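Local coordinates for protein AHL synthase (PDB 3P2H) that probably makes an N-acyl-homoserine lactone quorum-sensing signal from a fatty acyl-acyl carrier protein and S-adenosyl-L-methionine, at residues A[126-131]-A[177-182]. The protein carries 3 engineered substitutions. Residues are numbered along the deposited sequence; the frame is centred on the assembly and turned at random.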
ATOM      1  N   ALA A 126       7.617  -6.481   2.879  1.00 15.59           N
ATOM      2  CA  ALA A 126       7.333  -6.049   4.246  1.00 15.80           C
ATOM      3  C   ALA A 126       5.830  -5.986   4.480  1.00 16.38           C
ATOM      4  O   ALA A 126       5.327  -6.482   5.484  1.00 17.40           O
ATOM      5  CB  ALA A 126       7.962  -4.679   4.505  1.00 15.36           C
ATOM      6  N   ALA A 127       5.114  -5.370   3.545  1.00 16.50           N
ATOM      7  CA  ALA A 127       3.666  -5.251   3.647  1.00 15.94           C
ATOM      8  C   ALA A 127       3.015  -6.628   3.722  1.00 16.15           C
ATOM      9  O   ALA A 127       2.221  -6.904   4.623  1.00 17.29           O
ATOM     10  CB  ALA A 127       3.124  -4.482   2.447  1.00 14.86           C
ATOM     11  N   VAL A 128       3.349  -7.494   2.772  1.00 14.99           N
ATOM     12  CA  VAL A 128       2.780  -8.839   2.755  1.00 15.43           C
ATOM     13  C   VAL A 128       3.045  -9.583   4.061  1.00 16.26           C
ATOM     14  O   VAL A 128       2.125 -10.118   4.674  1.00 16.67           O
ATOM     15  CB  VAL A 128       3.344  -9.662   1.576  1.00 15.11           C
ATOM     16  CG1 VAL A 128       2.913 -11.127   1.697  1.00 13.67           C
ATOM     17  CG2 VAL A 128       2.840  -9.071   0.256  1.00 13.91           C
ATOM     18  N   GLU A 129       4.303  -9.600   4.480  1.00 17.50           N
ATOM     19  CA  GLU A 129       4.715 -10.268   5.706  1.00 19.49           C
ATOM     20  C   GLU A 129       3.866  -9.795   6.882  1.00 19.56           C
ATOM     21  O   GLU A 129       3.298 -10.604   7.623  1.00 18.56           O
ATOM     22  CB  GLU A 129       6.186  -9.962   5.972  1.00 23.61           C
ATOM     23  CG  GLU A 129       6.843 -10.841   7.007  1.00 27.71           C
ATOM     24  CD  GLU A 129       8.335 -10.606   7.062  1.00 31.92           C
ATOM     25  OE1 GLU A 129       9.087 -11.604   7.134  1.00 32.18           O
ATOM     26  OE2 GLU A 129       8.759  -9.424   7.035  1.00 33.63           O
ATOM     27  N   CYS A 130       3.775  -8.480   7.042  1.00 18.26           N
ATOM     28  CA  CYS A 130       2.990  -7.900   8.125  1.00 19.37           C
ATOM     29  C   CYS A 130       1.522  -8.327   8.062  1.00 19.78           C
ATOM     30  O   CYS A 130       0.974  -8.845   9.035  1.00 20.83           O
ATOM     31  CB  CYS A 130       3.077  -6.376   8.077  1.00 21.17           C
ATOM     32  SG  CYS A 130       1.951  -5.561   9.235  1.00 24.29           S
ATOM     33  N   ALA A 131       0.894  -8.120   6.909  1.00 18.95           N
ATOM     34  CA  ALA A 131      -0.510  -8.472   6.728  1.00 20.07           C
ATOM     35  C   ALA A 131      -0.768  -9.943   7.012  1.00 21.07           C
ATOM     36  O   ALA A 131      -1.768 -10.295   7.641  1.00 20.70           O
ATOM     37  CB  ALA A 131      -0.954  -8.131   5.306  1.00 19.38           C
ATOM     38  N   ILE A 177      -3.894  -9.481  -4.460  1.00 16.55           N
ATOM     39  CA  ILE A 177      -2.587 -10.112  -4.325  1.00 15.57           C
ATOM     40  C   ILE A 177      -2.862 -11.267  -3.365  1.00 17.00           C
ATOM     41  O   ILE A 177      -3.177 -11.037  -2.193  1.00 16.75           O
ATOM     42  CB  ILE A 177      -1.509  -9.201  -3.699  1.00 15.94           C
ATOM     43  CG1 ILE A 177      -1.017  -8.171  -4.715  1.00 17.15           C
ATOM     44  CG2 ILE A 177      -0.328 -10.046  -3.248  1.00 17.69           C
ATOM     45  CD1 ILE A 177       0.123  -7.301  -4.191  1.00 17.61           C
ATOM     46  N   ASP A 178      -2.785 -12.499  -3.863  1.00 16.07           N
ATOM     47  CA  ASP A 178      -3.024 -13.664  -3.017  1.00 15.87           C
ATOM     48  C   ASP A 178      -1.781 -13.979  -2.209  1.00 15.50           C
ATOM     49  O   ASP A 178      -0.702 -14.145  -2.769  1.00 15.50           O
ATOM     50  CB  ASP A 178      -3.381 -14.904  -3.849  1.00 17.18           C
ATOM     51  CG  ASP A 178      -4.780 -14.845  -4.427  1.00 18.63           C
ATOM     52  OD1 ASP A 178      -5.539 -13.921  -4.077  1.00 18.11           O
ATOM     53  OD2 ASP A 178      -5.122 -15.740  -5.232  1.00 20.49           O
ATOM     54  N   ILE A 179      -1.930 -14.052  -0.893  1.00 14.83           N
ATOM     55  CA  ILE A 179      -0.795 -14.383  -0.045  1.00 14.57           C
ATOM     56  C   ILE A 179      -0.695 -15.909  -0.027  1.00 16.73           C
ATOM     57  O   ILE A 179      -1.029 -16.565   0.958  1.00 17.68           O
ATOM     58  CB  ILE A 179      -0.980 -13.826   1.387  1.00 14.51           C
ATOM     59  CG1 ILE A 179      -1.134 -12.302   1.325  1.00 14.30           C
ATOM     60  CG2 ILE A 179       0.230 -14.192   2.249  1.00 16.21           C
ATOM     61  CD1 ILE A 179      -1.406 -11.627   2.672  1.00 14.52           C
ATOM     62  N   ASP A 180      -0.252 -16.465  -1.150  1.00 16.85           N
ATOM     63  CA  ASP A 180      -0.112 -17.903  -1.288  1.00 16.79           C
ATOM     64  C   ASP A 180       1.358 -18.284  -1.458  1.00 17.60           C
ATOM     65  O   ASP A 180       2.246 -17.433  -1.366  1.00 14.14           O
ATOM     66  CB  ASP A 180      -0.934 -18.399  -2.489  1.00 16.91           C
ATOM     67  CG  ASP A 180      -0.566 -17.697  -3.790  1.00 16.90           C
ATOM     68  OD1 ASP A 180       0.491 -17.030  -3.850  1.00 16.36           O
ATOM     69  OD2 ASP A 180      -1.335 -17.829  -4.765  1.00 17.73           O
ATOM     70  N   ALA A 181       1.610 -19.565  -1.718  1.00 17.69           N
ATOM     71  CA  ALA A 181       2.975 -20.054  -1.883  1.00 17.41           C
ATOM     72  C   ALA A 181       3.767 -19.251  -2.916  1.00 16.81           C
ATOM     73  O   ALA A 181       4.925 -18.910  -2.689  1.00 16.74           O
ATOM     74  CB  ALA A 181       2.955 -21.536  -2.268  1.00 19.09           C
ATOM     75  N   GLN A 182       3.139 -18.942  -4.046  1.00 16.21           N
ATOM     76  CA  GLN A 182       3.793 -18.187  -5.108  1.00 15.50           C
ATOM     77  C   GLN A 182       4.234 -16.800  -4.651  1.00 15.49           C
ATOM     78  O   GLN A 182       5.382 -16.402  -4.850  1.00 15.88           O
ATOM     79  CB  GLN A 182       2.852 -18.029  -6.305  1.00 14.72           C
ATOM     80  CG  GLN A 182       3.522 -17.402  -7.519  1.00 15.94           C
ATOM     81  CD  GLN A 182       2.543 -17.099  -8.642  1.00 17.25           C
ATOM     82  OE1 GLN A 182       1.719 -17.934  -9.005  1.00 16.20           O
ATOM     83  NE2 GLN A 182       2.638 -15.902  -9.199  1.00 17.63           N
TER
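Val-128 and Ile-179 make a small, buried, purely apolar contact between helix 120-133 and the turn that leads out of strand 170-178 into helix 181-186. The two side chains run past each other in opposite directions, and their closest approach is 4.1 Å, from Val-128 CG1 to Ile-179 CG2. Each of these methyls stands anti to its own backbone nitrogen. On Ile-179 that leaves the other branch, extended through CG1 (chi2 177°), to point in toward the helix, where CD1 lies 4.4 Å from CB of Ala-131, one turn on from Val-128. The isoleucine thus meets both, a branch to each. Both helix residues also rest on Leu-139 of the neighbouring strand 138-144, while Val-128 touches Leu-187 and Leu-189. Ile-179 is presented by an inverse gamma turn, with a weak bond from Asp-180 N to Asp-178 O (2.9 Å). Directly after it Asp-180 takes the N-cap position, its OD1 accepting from Thr-183 N and its OD2 bonded to His-157. Ile-177, two residues back, touches the bound octanamide inhibitor, and the Val-128 side chain is about 8 Å from it. Helix 120-133 packs on the sheet through Leu-139, as in the acetyltransferase-like α/β fold of autoinducer synthases.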